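Local coordinates for p-47 protein (Clostridium botulinum E1 str. 'BoNT E Beluga', PDB 5WIX) that is of unknown function but adopts a tubular lipid-binding (TULIP) fold like that of bactericidal/permeability-increasing protein, so it may bind lipid or another apolar ligand, at residues Lys339-Phe351 against Glu416-Ile428. Sequence-based numbering, arbitrary orientation.
Sequences KFIYDNKNKKVSF and EVTNIILNVGFCI
Two beta hairpins from different sheets of this TULIP-like protein pack face to face, strand 339-343 running antiparallel to 416-422. The axes of these short segments approach to 7.8 Å, too far for backbone pairing, so side chains carry the contact. Phe340 has CG anti to the backbone N (chi1 171°), which carries its flat ring across to Leu422, whose CB lies over one face in a CH-pi contact, 3.7 Å from the centroid. Ile420 CG2 meets the ring edge, 3.7 Å from Phe340 CZ. Tyr342 likewise offers a face to Ile420, whose CB stands 3.9 Å from the ring centroid and CG1 3.5 Å from Tyr342 CE1. The beta-branched isoleucine suits this place because its branches diverge: CG1 serves Tyr342, whereas CG2 lies between Phe340 and Val349 CG2. Phe426 CE1 comes 4.3 Å from Phe340 CE1, with Val349 CG2 at the Phe426 ring edge; Phe243 of helix 240-252 also meets that ring. From the turn, long, flexible Lys347 reaches the Val417 carbonyl nearly end-on (NZ to O 3.0 Å, C=O...donor angle 173°), with Asn344 O a second acceptor. Apolar packing thus joins the hairpins, while one ammonium group bonds the first hairpin's turn to the second's backbone.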
loop_
_atom_site.group_PDB
_atom_site.type_symbol
_atom_site.label_atom_id
_atom_site.label_comp_id
_atom_site.label_asym_id
_atom_site.label_seq_id
_atom_site.Cartn_x
_atom_site.Cartn_y
_atom_site.Cartn_z
ATOM N N LYS A 339 -19.392 0.709 -10.335
ATOM C CA LYS A 339 -18.564 1.827 -9.873
ATOM C C LYS A 339 -18.175 1.781 -8.395
ATOM O O LYS A 339 -19.015 1.541 -7.533
ATOM C CB LYS A 339 -19.286 3.151 -10.147
ATOM C CG LYS A 339 -18.548 4.385 -9.668
ATOM C CD LYS A 339 -19.362 5.666 -9.898
ATOM C CE LYS A 339 -18.546 6.928 -9.546
ATOM N NZ LYS A 339 -19.293 8.210 -9.739
ATOM N N PHE A 340 -16.902 2.048 -8.113
ATOM C CA PHE A 340 -16.406 2.152 -6.744
ATOM C C PHE A 340 -17.133 3.260 -6.006
ATOM O O PHE A 340 -17.487 4.273 -6.594
ATOM C CB PHE A 340 -14.901 2.412 -6.749
ATOM C CG PHE A 340 -14.327 2.753 -5.401
ATOM C CD1 PHE A 340 -13.890 1.754 -4.545
ATOM C CD2 PHE A 340 -14.180 4.075 -5.007
ATOM C CE1 PHE A 340 -13.344 2.069 -3.309
ATOM C CE2 PHE A 340 -13.630 4.394 -3.780
ATOM C CZ PHE A 340 -13.212 3.395 -2.931
ATOM N N ILE A 341 -17.350 3.057 -4.714
ATOM C CA ILE A 341 -18.144 3.967 -3.891
ATOM C C ILE A 341 -17.588 3.941 -2.488
ATOM O O ILE A 341 -17.476 2.877 -1.873
ATOM C CB ILE A 341 -19.644 3.571 -3.850
ATOM C CG1 ILE A 341 -20.372 4.095 -5.084
ATOM C CG2 ILE A 341 -20.323 4.104 -2.570
ATOM C CD1 ILE A 341 -20.331 5.576 -5.173
ATOM N N TYR A 342 -17.226 5.098 -1.960
ATOM C CA TYR A 342 -16.692 5.071 -0.618
ATOM C C TYR A 342 -17.525 5.895 0.337
ATOM O O TYR A 342 -17.939 7.016 0.040
ATOM C CB TYR A 342 -15.255 5.531 -0.609
ATOM C CG TYR A 342 -14.679 5.582 0.784
ATOM C CD1 TYR A 342 -14.436 4.415 1.505
ATOM C CD2 TYR A 342 -14.381 6.800 1.381
ATOM C CE1 TYR A 342 -13.908 4.467 2.778
ATOM C CE2 TYR A 342 -13.859 6.859 2.645
ATOM C CZ TYR A 342 -13.621 5.695 3.341
ATOM O OH TYR A 342 -13.097 5.771 4.609
ATOM N N ASP A 343 -17.796 5.301 1.487
ATOM C CA ASP A 343 -18.603 5.951 2.493
ATOM C C ASP A 343 -17.653 6.352 3.601
ATOM O O ASP A 343 -17.157 5.494 4.328
ATOM C CB ASP A 343 -19.707 5.021 2.986
ATOM C CG ASP A 343 -20.356 5.505 4.266
ATOM O OD1 ASP A 343 -20.430 6.729 4.488
ATOM O OD2 ASP A 343 -20.802 4.651 5.057
ATOM N N ASN A 344 -17.365 7.646 3.717
ATOM C CA ASN A 344 -16.348 8.057 4.666
ATOM C C ASN A 344 -16.830 7.927 6.109
ATOM O O ASN A 344 -16.023 7.804 7.020
ATOM C CB ASN A 344 -15.884 9.488 4.388
ATOM C CG ASN A 344 -14.497 9.778 4.971
ATOM O OD1 ASN A 344 -13.588 8.936 4.911
ATOM N ND2 ASN A 344 -14.332 10.978 5.545
ATOM N N LYS A 345 -18.140 7.925 6.321
ATOM C CA LYS A 345 -18.682 7.834 7.682
ATOM C C LYS A 345 -18.517 6.444 8.322
ATOM O O LYS A 345 -18.181 6.338 9.499
ATOM C CB LYS A 345 -20.160 8.237 7.694
ATOM C CG LYS A 345 -20.789 8.245 9.079
ATOM C CD LYS A 345 -22.098 9.033 9.094
ATOM C CE LYS A 345 -22.744 9.047 10.484
ATOM N NZ LYS A 345 -23.232 7.695 10.901
ATOM N N ASN A 346 -18.752 5.378 7.564
ATOM C CA ASN A 346 -18.640 4.042 8.145
ATOM C C ASN A 346 -17.484 3.257 7.504
ATOM O O ASN A 346 -17.283 2.069 7.765
ATOM C CB ASN A 346 -19.969 3.282 8.013
ATOM C CG ASN A 346 -21.198 4.124 8.412
ATOM O OD1 ASN A 346 -21.479 4.332 9.602
ATOM N ND2 ASN A 346 -21.952 4.581 7.410
ATOM N N LYS A 347 -16.693 3.942 6.689
ATOM C CA LYS A 347 -15.520 3.329 6.049
ATOM C C LYS A 347 -15.888 2.037 5.298
ATOM O O LYS A 347 -15.257 0.991 5.488
ATOM C CB LYS A 347 -14.419 3.046 7.089
ATOM C CG LYS A 347 -14.338 4.043 8.258
ATOM C CD LYS A 347 -13.984 5.452 7.806
ATOM C CE LYS A 347 -13.891 6.413 8.984
ATOM N NZ LYS A 347 -13.558 7.801 8.541
ATOM N N LYS A 348 -16.904 2.132 4.441
ATOM C CA LYS A 348 -17.371 1.008 3.623
ATOM C C LYS A 348 -17.031 1.188 2.135
ATOM O O LYS A 348 -17.321 2.232 1.550
ATOM C CB LYS A 348 -18.891 0.830 3.780
ATOM C CG LYS A 348 -19.368 0.423 5.188
ATOM C CD LYS A 348 -18.687 -0.871 5.647
ATOM C CE LYS A 348 -19.120 -1.278 7.056
ATOM N NZ LYS A 348 -18.577 -2.623 7.430
ATOM N N VAL A 349 -16.430 0.171 1.523
ATOM C CA VAL A 349 -16.229 0.168 0.071
ATOM C C VAL A 349 -17.355 -0.607 -0.637
ATOM O O VAL A 349 -17.756 -1.695 -0.219
ATOM C CB VAL A 349 -14.856 -0.420 -0.308
ATOM C CG1 VAL A 349 -14.820 -0.828 -1.779
ATOM C CG2 VAL A 349 -13.749 0.588 0.007
ATOM N N SER A 350 -17.850 -0.041 -1.727
ATOM C CA SER A 350 -19.138 -0.415 -2.291
ATOM C C SER A 350 -19.029 -0.339 -3.794
ATOM O O SER A 350 -18.272 0.468 -4.331
ATOM C CB SER A 350 -20.215 0.547 -1.763
ATOM O OG SER A 350 -21.450 0.425 -2.452
ATOM N N PHE A 351 -19.765 -1.177 -4.493
ATOM C CA PHE A 351 -19.886 -1.010 -5.934
ATOM C C PHE A 351 -21.344 -1.011 -6.332
ATOM O O PHE A 351 -22.124 -1.912 -5.966
ATOM C CB PHE A 351 -19.143 -2.099 -6.686
ATOM C CG PHE A 351 -17.692 -2.177 -6.349
ATOM C CD1 PHE A 351 -16.731 -1.698 -7.245
ATOM C CD2 PHE A 351 -17.270 -2.726 -5.144
ATOM C CE1 PHE A 351 -15.395 -1.781 -6.944
ATOM C CE2 PHE A 351 -15.918 -2.814 -4.834
ATOM C CZ PHE A 351 -14.982 -2.337 -5.735
ATOM N N GLU A 416 -7.643 6.333 12.910
ATOM C CA GLU A 416 -8.743 6.568 11.983
ATOM C C GLU A 416 -8.271 6.554 10.534
ATOM O O GLU A 416 -7.247 7.137 10.197
ATOM C CB GLU A 416 -9.453 7.894 12.307
ATOM N N VAL A 417 -9.022 5.853 9.691
ATOM C CA VAL A 417 -8.803 5.843 8.247
ATOM C C VAL A 417 -9.529 7.037 7.619
ATOM O O VAL A 417 -10.734 7.212 7.806
ATOM C CB VAL A 417 -9.302 4.516 7.605
ATOM C CG1 VAL A 417 -9.282 4.603 6.082
ATOM C CG2 VAL A 417 -8.450 3.345 8.073
ATOM N N THR A 418 -8.803 7.862 6.873
ATOM C CA THR A 418 -9.362 9.138 6.419
ATOM C C THR A 418 -9.952 9.107 5.014
ATOM O O THR A 418 -10.861 9.876 4.702
ATOM C CB THR A 418 -8.311 10.219 6.467
ATOM O OG1 THR A 418 -7.177 9.814 5.680
ATOM C CG2 THR A 418 -7.892 10.439 7.908
ATOM N N ASN A 419 -9.420 8.236 4.162
ATOM C CA ASN A 419 -9.998 8.053 2.841
ATOM C C ASN A 419 -9.522 6.781 2.165
ATOM O O ASN A 419 -8.462 6.240 2.484
ATOM C CB ASN A 419 -9.695 9.249 1.937
ATOM C CG ASN A 419 -10.730 9.420 0.833
ATOM O OD1 ASN A 419 -11.891 9.045 0.997
ATOM N ND2 ASN A 419 -10.311 9.984 -0.302
ATOM N N ILE A 420 -10.335 6.315 1.228
ATOM C CA ILE A 420 -10.006 5.169 0.406
ATOM C C ILE A 420 -10.206 5.581 -1.050
ATOM O O ILE A 420 -11.227 6.216 -1.398
ATOM C CB ILE A 420 -10.880 3.952 0.790
ATOM C CG1 ILE A 420 -10.553 3.568 2.245
ATOM C CG2 ILE A 420 -10.718 2.815 -0.215
ATOM C CD1 ILE A 420 -10.987 2.199 2.694
ATOM N N ILE A 421 -9.220 5.291 -1.894
ATOM C CA ILE A 421 -9.361 5.692 -3.277
ATOM C C ILE A 421 -9.027 4.570 -4.199
ATOM O O ILE A 421 -8.014 3.888 -4.049
ATOM C CB ILE A 421 -8.468 6.902 -3.656
ATOM C CG1 ILE A 421 -8.778 8.133 -2.797
ATOM C CG2 ILE A 421 -8.669 7.269 -5.119
ATOM C CD1 ILE A 421 -7.860 8.311 -1.605
ATOM N N LEU A 422 -9.894 4.384 -5.175
ATOM C CA LEU A 422 -9.644 3.420 -6.222
ATOM C C LEU A 422 -9.462 4.191 -7.494
ATOM O O LEU A 422 -10.436 4.534 -8.155
ATOM C CB LEU A 422 -10.802 2.439 -6.358
ATOM C CG LEU A 422 -10.642 1.375 -7.447
ATOM C CD1 LEU A 422 -9.582 0.364 -7.026
ATOM C CD2 LEU A 422 -11.978 0.696 -7.712
ATOM N N ASN A 423 -8.215 4.504 -7.810
ATOM C CA ASN A 423 -7.878 5.104 -9.085
ATOM C C ASN A 423 -6.777 4.255 -9.694
ATOM O O ASN A 423 -5.605 4.618 -9.656
ATOM C CB ASN A 423 -7.451 6.557 -8.908
ATOM C CG ASN A 423 -7.101 7.233 -10.219
ATOM O OD1 ASN A 423 -7.628 6.885 -11.277
ATOM N ND2 ASN A 423 -6.204 8.211 -10.154
ATOM N N VAL A 424 -7.188 3.107 -10.233
ATOM C CA VAL A 424 -6.316 2.054 -10.779
ATOM C C VAL A 424 -5.594 1.299 -9.674
ATOM O O VAL A 424 -5.613 0.064 -9.620
ATOM C CB VAL A 424 -5.265 2.591 -11.759
ATOM C CG1 VAL A 424 -4.477 1.429 -12.349
ATOM C CG2 VAL A 424 -5.933 3.396 -12.856
ATOM N N GLY A 425 -4.938 2.046 -8.802
ATOM C CA GLY A 425 -4.376 1.458 -7.612
ATOM C C GLY A 425 -5.421 1.571 -6.525
ATOM O O GLY A 425 -6.440 2.263 -6.688
ATOM N N PHE A 426 -5.187 0.892 -5.411
ATOM C CA PHE A 426 -6.164 0.899 -4.330
ATOM C C PHE A 426 -5.442 1.492 -3.159
ATOM O O PHE A 426 -4.434 0.932 -2.709
ATOM C CB PHE A 426 -6.695 -0.516 -4.006
ATOM C CG PHE A 426 -7.715 -0.548 -2.885
ATOM C CD1 PHE A 426 -9.067 -0.372 -3.148
ATOM C CD2 PHE A 426 -7.320 -0.764 -1.569
ATOM C CE1 PHE A 426 -9.998 -0.396 -2.118
ATOM C CE2 PHE A 426 -8.257 -0.798 -0.537
ATOM C CZ PHE A 426 -9.593 -0.612 -0.814
ATOM N N CYS A 427 -5.928 2.642 -2.702
ATOM C CA CYS A 427 -5.193 3.460 -1.757
ATOM C C CYS A 427 -5.989 3.687 -0.499
ATOM O O CYS A 427 -7.150 4.134 -0.543
ATOM C CB CYS A 427 -4.823 4.810 -2.376
ATOM S SG CYS A 427 -3.992 5.972 -1.224
ATOM N N ILE A 428 -5.350 3.384 0.624
ATOM C CA ILE A 428 -5.942 3.606 1.937
ATOM C C ILE A 428 -5.113 4.683 2.648
ATOM O O ILE A 428 -3.893 4.649 2.548
ATOM C CB ILE A 428 -5.979 2.300 2.769
ATOM C CG1 ILE A 428 -6.767 1.228 2.025
ATOM C CG2 ILE A 428 -6.582 2.555 4.124
ATOM C CD1 ILE A 428 -6.684 -0.199 2.624
#